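Local coordinates for sister chromatid cohesion protein (Chaetomium thermophilum, PDB 5T8V) that probably acts as a cohesin loader that associates with chromatin, the chain studied here being the C-terminal HEAT-repeat part of Scc2, at residues A223-A228 / Q273-E278; Q230-E235 / V256-I261; Q963-L968 / L1026-P1031. All coordinates share one frame; numbering follows the deposited sequence.

Interaction 1 (A223-A228 / Q273-E278)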
loop_
_atom_site.group_PDB
_atom_site.type_symbol
_atom_site.label_atom_id
_atom_site.label_comp_id
_atom_site.label_asym_id
_atom_site.label_seq_id
_atom_site.Cartn_x
_atom_site.Cartn_y
_atom_site.Cartn_z
ATOM N N ALA A 223 20.728 -44.698 20.070
ATOM C CA ALA A 223 19.642 -45.586 19.671
ATOM C C ALA A 223 18.318 -45.141 20.278
ATOM O O ALA A 223 17.276 -45.176 19.612
ATOM C CB ALA A 223 19.967 -47.020 20.083
ATOM N N LEU A 224 18.336 -44.719 21.546
ATOM C CA LEU A 224 17.114 -44.231 22.176
ATOM C C LEU A 224 16.615 -42.963 21.495
ATOM O O LEU A 224 15.406 -42.765 21.351
ATOM C CB LEU A 224 17.352 -43.980 23.666
ATOM C CG LEU A 224 17.471 -45.220 24.553
ATOM C CD1 LEU A 224 17.969 -44.840 25.940
ATOM C CD2 LEU A 224 16.137 -45.945 24.649
ATOM N N GLU A 225 17.531 -42.086 21.077
ATOM C CA GLU A 225 17.117 -40.864 20.395
ATOM C C GLU A 225 16.538 -41.170 19.020
ATOM O O GLU A 225 15.626 -40.474 18.563
ATOM C CB GLU A 225 18.303 -39.904 20.278
ATOM C CG GLU A 225 17.929 -38.422 20.288
ATOM C CD GLU A 225 17.340 -37.944 18.973
ATOM O OE1 GLU A 225 16.497 -37.023 19.000
ATOM O OE2 GLU A 225 17.724 -38.481 17.912
ATOM N N PHE A 226 17.047 -42.205 18.351
ATOM C CA PHE A 226 16.490 -42.599 17.062
ATOM C C PHE A 226 15.109 -43.224 17.229
ATOM O O PHE A 226 14.180 -42.911 16.472
ATOM C CB PHE A 226 17.445 -43.568 16.364
ATOM C CG PHE A 226 17.038 -43.924 14.965
ATOM C CD1 PHE A 226 17.197 -43.016 13.930
ATOM C CD2 PHE A 226 16.507 -45.171 14.678
ATOM C CE1 PHE A 226 16.826 -43.343 12.640
ATOM C CE2 PHE A 226 16.136 -45.503 13.389
ATOM C CZ PHE A 226 16.295 -44.588 12.370
ATOM N N ALA A 227 14.954 -44.101 18.224
ATOM C CA ALA A 227 13.664 -44.737 18.467
ATOM C C ALA A 227 12.618 -43.717 18.899
ATOM O O ALA A 227 11.500 -43.695 18.369
ATOM C CB ALA A 227 13.820 -45.828 19.523
ATOM N N ALA A 228 12.961 -42.866 19.867
ATOM C CA ALA A 228 12.042 -41.818 20.294
ATOM C C ALA A 228 11.720 -40.878 19.143
ATOM O O ALA A 228 10.559 -40.499 18.944
ATOM C CB ALA A 228 12.638 -41.043 21.467
ATOM N N GLN A 273 23.008 -29.368 19.652
ATOM C CA GLN A 273 22.817 -28.856 18.300
ATOM C C GLN A 273 22.624 -29.984 17.297
ATOM O O GLN A 273 21.882 -29.828 16.320
ATOM C CB GLN A 273 24.008 -27.989 17.889
ATOM C CG GLN A 273 23.860 -27.350 16.516
ATOM C CD GLN A 273 25.083 -26.554 16.097
ATOM O OE1 GLN A 273 26.056 -26.443 16.844
ATOM N NE2 GLN A 273 25.039 -25.998 14.893
ATOM N N GLY A 274 23.276 -31.123 17.515
ATOM C CA GLY A 274 23.083 -32.262 16.643
ATOM C C GLY A 274 21.653 -32.752 16.696
ATOM O O GLY A 274 20.970 -32.828 15.669
ATOM N N ILE A 275 21.187 -33.068 17.903
ATOM C CA ILE A 275 19.842 -33.590 18.112
ATOM C C ILE A 275 18.851 -32.714 17.357
ATOM O O ILE A 275 18.211 -33.163 16.396
ATOM C CB ILE A 275 19.509 -33.651 19.614
ATOM C CG1 ILE A 275 20.439 -34.644 20.314
ATOM C CG2 ILE A 275 18.053 -34.044 19.834
ATOM C CD1 ILE A 275 20.431 -34.536 21.819
ATOM N N ILE A 276 18.737 -31.455 17.780
ATOM C CA ILE A 276 17.876 -30.482 17.119
ATOM C C ILE A 276 18.033 -30.633 15.615
ATOM O O ILE A 276 17.058 -30.900 14.902
ATOM C CB ILE A 276 18.207 -29.049 17.574
ATOM C CG1 ILE A 276 17.796 -28.857 19.037
ATOM C CG2 ILE A 276 17.506 -28.020 16.683
ATOM C CD1 ILE A 276 18.254 -27.552 19.647
ATOM N N ASP A 277 19.270 -30.499 15.130
ATOM C CA ASP A 277 19.512 -30.545 13.694
ATOM C C ASP A 277 18.821 -31.747 13.066
ATOM O O ASP A 277 17.998 -31.603 12.155
ATOM C CB ASP A 277 21.015 -30.570 13.412
ATOM C CG ASP A 277 21.631 -29.180 13.407
ATOM O OD1 ASP A 277 21.050 -28.264 14.030
ATOM O OD2 ASP A 277 22.697 -29.003 12.779
ATOM N N GLU A 278 19.112 -32.949 13.567
ATOM C CA GLU A 278 18.535 -34.126 12.928
ATOM C C GLU A 278 17.020 -34.135 13.079
ATOM O O GLU A 278 16.300 -34.468 12.130
ATOM C CB GLU A 278 19.163 -35.410 13.477
ATOM C CG GLU A 278 19.189 -35.558 14.982
ATOM C CD GLU A 278 20.033 -36.743 15.421
ATOM O OE1 GLU A 278 20.628 -37.407 14.545
ATOM O OE2 GLU A 278 20.104 -37.008 16.642
#

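Interaction 2 (Q230-E235 / V256-I261)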
loop_
_atom_site.group_PDB
_atom_site.type_symbol
_atom_site.label_atom_id
_atom_site.label_comp_id
_atom_site.label_asym_id
_atom_site.label_seq_id
_atom_site.Cartn_x
_atom_site.Cartn_y
_atom_site.Cartn_z
ATOM N N GLN A 230 11.534 -41.669 16.161
ATOM C CA GLN A 230 10.565 -42.372 15.326
ATOM C C GLN A 230 9.169 -42.314 15.939
ATOM O O GLN A 230 8.186 -42.040 15.241
ATOM C CB GLN A 230 11.010 -43.821 15.113
ATOM C CG GLN A 230 10.091 -44.633 14.207
ATOM C CD GLN A 230 9.854 -43.972 12.859
ATOM O OE1 GLN A 230 10.535 -44.275 11.879
ATOM N NE2 GLN A 230 8.880 -43.065 12.804
ATOM N N LEU A 231 9.063 -42.572 17.246
ATOM C CA LEU A 231 7.766 -42.506 17.915
ATOM C C LEU A 231 7.159 -41.114 17.862
ATOM O O LEU A 231 5.937 -40.976 17.998
ATOM C CB LEU A 231 7.896 -42.934 19.378
ATOM C CG LEU A 231 7.668 -44.404 19.729
ATOM C CD1 LEU A 231 7.866 -44.603 21.224
ATOM C CD2 LEU A 231 6.278 -44.870 19.316
ATOM N N LEU A 232 7.981 -40.079 17.683
ATOM C CA LEU A 232 7.470 -38.713 17.684
ATOM C C LEU A 232 6.485 -38.492 16.544
ATOM O O LEU A 232 5.475 -37.800 16.713
ATOM C CB LEU A 232 8.639 -37.732 17.590
ATOM C CG LEU A 232 8.324 -36.240 17.666
ATOM C CD1 LEU A 232 7.818 -35.861 19.047
ATOM C CD2 LEU A 232 9.566 -35.445 17.308
ATOM N N PHE A 233 6.757 -39.080 15.376
ATOM C CA PHE A 233 5.919 -38.923 14.195
ATOM C C PHE A 233 4.956 -40.092 14.012
ATOM O O PHE A 233 4.599 -40.436 12.880
ATOM C CB PHE A 233 6.795 -38.755 12.953
ATOM C CG PHE A 233 7.810 -37.657 13.081
ATOM C CD1 PHE A 233 7.478 -36.347 12.772
ATOM C CD2 PHE A 233 9.094 -37.932 13.521
ATOM C CE1 PHE A 233 8.408 -35.332 12.896
ATOM C CE2 PHE A 233 10.030 -36.923 13.648
ATOM C CZ PHE A 233 9.689 -35.621 13.335
ATOM N N ILE A 234 4.537 -40.716 15.114
ATOM C CA ILE A 234 3.544 -41.778 15.043
ATOM C C ILE A 234 2.270 -41.235 14.410
ATOM O O ILE A 234 1.871 -40.089 14.654
ATOM C CB ILE A 234 3.283 -42.344 16.450
ATOM C CG1 ILE A 234 2.260 -43.476 16.401
ATOM C CG2 ILE A 234 2.814 -41.236 17.393
ATOM C CD1 ILE A 234 2.132 -44.227 17.709
ATOM N N GLU A 235 1.623 -42.059 13.583
ATOM C CA GLU A 235 0.438 -41.631 12.840
ATOM C C GLU A 235 -0.816 -42.102 13.569
ATOM O O GLU A 235 -1.447 -43.098 13.216
ATOM C CB GLU A 235 0.478 -42.147 11.407
ATOM C CG GLU A 235 1.003 -41.132 10.414
ATOM C CD GLU A 235 0.528 -41.406 9.001
ATOM O OE1 GLU A 235 0.658 -42.560 8.539
ATOM O OE2 GLU A 235 0.010 -40.467 8.359
ATOM N N VAL A 256 5.721 -39.799 25.857
ATOM C CA VAL A 256 6.890 -40.508 26.374
ATOM C C VAL A 256 8.107 -40.240 25.497
ATOM O O VAL A 256 9.225 -40.045 25.995
ATOM C CB VAL A 256 6.589 -42.016 26.484
ATOM C CG1 VAL A 256 7.875 -42.828 26.635
ATOM C CG2 VAL A 256 5.668 -42.276 27.663
ATOM N N ALA A 257 7.910 -40.228 24.176
ATOM C CA ALA A 257 9.023 -39.966 23.272
ATOM C C ALA A 257 9.586 -38.567 23.484
ATOM O O ALA A 257 10.809 -38.383 23.541
ATOM C CB ALA A 257 8.581 -40.151 21.822
ATOM N N MET A 258 8.711 -37.566 23.598
ATOM C CA MET A 258 9.182 -36.208 23.857
ATOM C C MET A 258 10.001 -36.147 25.142
ATOM O O MET A 258 11.082 -35.546 25.177
ATOM C CB MET A 258 7.996 -35.250 23.926
ATOM C CG MET A 258 7.316 -35.041 22.588
ATOM S SD MET A 258 5.944 -33.883 22.680
ATOM C CE MET A 258 5.462 -33.801 20.958
ATOM N N ASP A 259 9.501 -36.769 26.212
ATOM C CA ASP A 259 10.256 -36.808 27.461
ATOM C C ASP A 259 11.637 -37.413 27.244
ATOM O O ASP A 259 12.646 -36.880 27.725
ATOM C CB ASP A 259 9.485 -37.600 28.516
ATOM C CG ASP A 259 8.245 -36.874 28.999
ATOM O OD1 ASP A 259 7.947 -35.787 28.462
ATOM O OD2 ASP A 259 7.567 -37.394 29.910
ATOM N N MET A 260 11.703 -38.525 26.512
ATOM C CA MET A 260 12.984 -39.193 26.297
ATOM C C MET A 260 13.955 -38.289 25.545
ATOM O O MET A 260 15.130 -38.173 25.918
ATOM C CB MET A 260 12.764 -40.501 25.537
ATOM C CG MET A 260 13.994 -41.390 25.471
ATOM S SD MET A 260 13.682 -42.967 24.661
ATOM C CE MET A 260 12.596 -43.759 25.843
ATOM N N ILE A 261 13.481 -37.634 24.482
ATOM C CA ILE A 261 14.361 -36.773 23.697
ATOM C C ILE A 261 14.833 -35.590 24.531
ATOM O O ILE A 261 15.986 -35.164 24.421
ATOM C CB ILE A 261 13.658 -36.305 22.410
ATOM C CG1 ILE A 261 13.324 -37.506 21.522
ATOM C CG2 ILE A 261 14.552 -35.317 21.652
ATOM C CD1 ILE A 261 12.503 -37.162 20.292
#

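Interaction 3 (Q963-L968 / L1026-P1031)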
loop_
_atom_site.group_PDB
_atom_site.type_symbol
_atom_site.label_atom_id
_atom_site.label_comp_id
_atom_site.label_asym_id
_atom_site.label_seq_id
_atom_site.Cartn_x
_atom_site.Cartn_y
_atom_site.Cartn_z
ATOM N N GLN A 963 -14.926 71.429 -30.933
ATOM C CA GLN A 963 -13.894 71.299 -29.914
ATOM C C GLN A 963 -13.418 69.851 -29.836
ATOM O O GLN A 963 -14.198 68.929 -30.091
ATOM C CB GLN A 963 -14.396 71.736 -28.532
ATOM C CG GLN A 963 -14.703 73.221 -28.412
ATOM C CD GLN A 963 -16.135 73.559 -28.776
ATOM O OE1 GLN A 963 -16.945 72.674 -29.050
ATOM N NE2 GLN A 963 -16.456 74.850 -28.780
ATOM N N PRO A 964 -12.146 69.614 -29.481
ATOM C CA PRO A 964 -11.658 68.230 -29.372
ATOM C C PRO A 964 -12.333 67.413 -28.278
ATOM O O PRO A 964 -11.654 66.868 -27.404
ATOM C CB PRO A 964 -10.162 68.411 -29.076
ATOM C CG PRO A 964 -9.829 69.754 -29.595
ATOM C CD PRO A 964 -11.045 70.587 -29.366
ATOM N N LEU A 965 -13.662 67.306 -28.318
ATOM C CA LEU A 965 -14.383 66.470 -27.366
ATOM C C LEU A 965 -14.024 66.836 -25.930
ATOM O O LEU A 965 -13.550 67.945 -25.662
ATOM C CB LEU A 965 -14.078 64.993 -27.634
ATOM C CG LEU A 965 -14.476 64.467 -29.012
ATOM C CD1 LEU A 965 -13.829 63.115 -29.268
ATOM C CD2 LEU A 965 -15.990 64.359 -29.119
ATOM N N ASP A 966 -14.258 65.912 -25.002
ATOM C CA ASP A 966 -13.865 66.063 -23.607
ATOM C C ASP A 966 -13.971 64.688 -22.963
ATOM O O ASP A 966 -14.430 63.726 -23.584
ATOM C CB ASP A 966 -14.730 67.092 -22.873
ATOM C CG ASP A 966 -16.215 66.824 -23.024
ATOM O OD1 ASP A 966 -16.584 65.690 -23.392
ATOM O OD2 ASP A 966 -17.016 67.749 -22.770
ATOM N N GLN A 967 -13.539 64.603 -21.705
ATOM C CA GLN A 967 -13.538 63.317 -21.020
ATOM C C GLN A 967 -14.940 62.762 -20.803
ATOM O O GLN A 967 -15.072 61.588 -20.439
ATOM C CB GLN A 967 -12.817 63.441 -19.675
ATOM C CG GLN A 967 -12.160 62.153 -19.208
ATOM C CD GLN A 967 -11.073 61.683 -20.157
ATOM O OE1 GLN A 967 -10.188 62.451 -20.533
ATOM N NE2 GLN A 967 -11.142 60.418 -20.559
ATOM N N LEU A 968 -15.982 63.563 -21.022
ATOM C CA LEU A 968 -17.362 63.129 -20.836
ATOM C C LEU A 968 -18.025 62.685 -22.131
ATOM O O LEU A 968 -18.728 61.671 -22.143
ATOM C CB LEU A 968 -18.185 64.256 -20.203
ATOM C CG LEU A 968 -19.695 64.028 -20.082
ATOM C CD1 LEU A 968 -20.002 62.721 -19.368
ATOM C CD2 LEU A 968 -20.345 65.193 -19.354
ATOM N N LEU A 1026 -7.466 56.913 -27.874
ATOM C CA LEU A 1026 -7.633 55.480 -27.672
ATOM C C LEU A 1026 -8.985 55.155 -27.048
ATOM O O LEU A 1026 -9.618 54.156 -27.415
ATOM C CB LEU A 1026 -6.495 54.944 -26.800
ATOM C CG LEU A 1026 -6.095 53.480 -26.997
ATOM C CD1 LEU A 1026 -5.593 53.230 -28.412
ATOM C CD2 LEU A 1026 -5.029 53.087 -25.987
ATOM N N ASP A 1027 -9.448 55.991 -26.114
ATOM C CA ASP A 1027 -10.751 55.774 -25.494
ATOM C C ASP A 1027 -11.883 55.802 -26.511
ATOM O O ASP A 1027 -12.986 55.334 -26.206
ATOM C CB ASP A 1027 -11.003 56.828 -24.414
ATOM C CG ASP A 1027 -10.071 56.684 -23.226
ATOM O OD1 ASP A 1027 -9.546 55.570 -23.009
ATOM O OD2 ASP A 1027 -9.868 57.685 -22.506
ATOM N N VAL A 1028 -11.642 56.341 -27.701
ATOM C CA VAL A 1028 -12.632 56.363 -28.773
ATOM C C VAL A 1028 -12.411 55.217 -29.751
ATOM O O VAL A 1028 -13.356 54.533 -30.144
ATOM C CB VAL A 1028 -12.603 57.729 -29.493
ATOM C CG1 VAL A 1028 -13.513 57.723 -30.719
ATOM C CG2 VAL A 1028 -13.013 58.835 -28.533
ATOM N N ARG A 1029 -11.159 54.997 -30.160
ATOM C CA ARG A 1029 -10.868 53.913 -31.091
ATOM C C ARG A 1029 -11.245 52.559 -30.508
ATOM O O ARG A 1029 -11.623 51.649 -31.256
ATOM C CB ARG A 1029 -9.387 53.926 -31.468
ATOM C CG ARG A 1029 -8.959 55.121 -32.303
ATOM C CD ARG A 1029 -7.480 55.047 -32.639
ATOM N NE ARG A 1029 -7.180 53.937 -33.541
ATOM C CZ ARG A 1029 -5.953 53.505 -33.819
ATOM N NH1 ARG A 1029 -4.896 54.083 -33.262
ATOM N NH2 ARG A 1029 -5.781 52.489 -34.654
ATOM N N LYS A 1030 -11.151 52.399 -29.180
ATOM C CA LYS A 1030 -11.461 51.096 -28.589
ATOM C C LYS A 1030 -12.936 50.754 -28.743
ATOM O O LYS A 1030 -13.261 49.777 -29.440
ATOM C CB LYS A 1030 -11.004 51.055 -27.128
ATOM C CG LYS A 1030 -11.393 49.766 -26.415
ATOM C CD LYS A 1030 -11.023 49.781 -24.944
ATOM C CE LYS A 1030 -11.563 48.550 -24.231
ATOM N NZ LYS A 1030 -13.050 48.458 -24.308
ATOM N N PRO A 1031 -13.875 51.496 -28.148
ATOM C CA PRO A 1031 -15.287 51.096 -28.249
ATOM C C PRO A 1031 -15.825 51.116 -29.668
ATOM O O PRO A 1031 -16.822 50.437 -29.946
ATOM C CB PRO A 1031 -16.006 52.117 -27.358
ATOM C CG PRO A 1031 -15.107 53.297 -27.334
ATOM C CD PRO A 1031 -13.717 52.756 -27.398
#

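Interaction 1 (A223-A228 / Q273-E278)
The two helical segments approach most nearly at Glu225 and Ile275, whose CA atoms are 8.1 Å apart, so that no backbone atoms meet and the contact is carried by side chains alone. Glu225 reaches across: its CA-CB bond points toward 273-278, and the chain, bent at chi2 (-76°), brings the carboxylate in front of the opposing helix. There OE1 lies against the branch methyl of Ile275, with OE1 to CG2 at 3.5 Å, while OE2 faces Glu278. Such lateral packing of helix 218-232 on helix 272-282 belongs to the helical stacking of a HEAT-repeat protein, and Ile261 and Ile264 of the intervening helix 247-267 touch Glu225 as well. Glu278 comes from the opposite direction, extended beyond CG, and the two carboxylate planes differ by only 11°. Glu225 OE2 and Glu278 OE2, both acceptors of like charge, lie 3.1 Å apart with no hydrogen bond between them; at 2.8 Å resolution this separation cannot be read closely. Exchanging Glu225 for an alanine removes the carboxylate that lies against Ile275 CG2 and faces Glu278, and would probably open a gap beside that methyl. Glu278 is exposed, whereas Glu225 and Ile275 are buried.

Interaction 2 (Q230-E235 / V256-I261)
Leu231 and Leu232 press on Ala257 and Met258 in a contact between apolar side chains, with no hydrogen bond across it. The backbones come near, the CA atoms of Leu232 and Ala257 being 5.9 Å apart, a closeness consistent with the small alanine side chain. The Ala257 methyl points toward 230-235 and meets the side chain of Leu231 at its base, CB to CB at 3.8 Å, and it also lies 4.2 Å from the backbone N of Leu232. In Leu232, CG anti to the backbone N (chi1 -176°) sends CD1 to Met258, whose thioether chain is extended. The two side chains cross at about a right angle, and one methyl lies against two atoms of the methionine: Leu232 CD1 is 3.7 Å from Met258 CG and equally far from Met258 CE, with SD between them but set further back. These four residues are buried, and they join helix 218-232 to its successor 247-267, consecutive members of the helical stack in a HEAT-repeat protein. Leu204 of helix 190-213 also touches Leu231, and Leu309 of helix 305-315 touches Leu232. Away from this tight patch the fit slackens. The bond from CA to CB of Ile261 points toward 230-235, but Ile261 CD1 stays 4.5 Å from Leu232 CD2, and partly exposed Val256 makes no contact. Gln230, likewise partly exposed, directs its CA-CB bond away, and Glu235, poorly ordered, lies still further from helix 247-267.

Interaction 3 (Q963-L968 / L1026-P1031)
Gln967 holds CG anti to its own nitrogen (chi1 -151°) and bends at chi2, which carries its amide to Asp1027, while the bonds from CA to CB of Leu965 and Val1028 point toward the opposite segments and methyls CD1 and CG2 make the approach. The setting is a loop between two helices of the HEAT-repeat array: 963-968 links helix 940-960 to helix 969-986 and lies against the first turn of helix 1026-1042. The backbones stay apart, with CA atoms 9.2 Å distant for Gln967 and Asp1027 and 10.4 Å for Leu965 and Val1028, so side chains alone bridge the gap. The polar pair is loose: Gln967 NE2 is 3.6 Å from Asp1027 OD2, too far for a hydrogen bond, and the amide and carboxylate planes stand 85° apart. Both residues are exposed. The apolar pair, buried Val1028 and partly exposed Leu965, touches only lightly, with Leu965 CD1 4.4 Å from Val1028 CG2. Ile970 and Phe973 of helix 969-986 also pack on Val1028. Asp966 precedes the turn into that helix: OD2 forms a salt bridge with Lys969, and OD1 accepts a weak capping bond from Leu968 N, 3.2 Å long and bent to 130° at the hydrogen.

How the interactions relate
From the N terminus, helix 218-232 serves both early contacts. Interaction 2 is the first to close, returning the chain from 230-235 to 256-261 on the next helix. Interaction 1 opens earlier, at 223-228, and closes later, at 273-278, so its loop encloses that of interaction 2; the pair nest and do not cross. Their centres are 10 Å apart, and they touch directly, as where Ala228 CB packs on Ile261 CG1, which makes helices 218-232, 247-267 and 272-282 one packed unit. Interaction 3 follows in series, tying the loop before helix 969-986 to the start of helix 1026-1042, about 112 Å from either earlier contact, centre to centre, on the opposite side of the chain's centre.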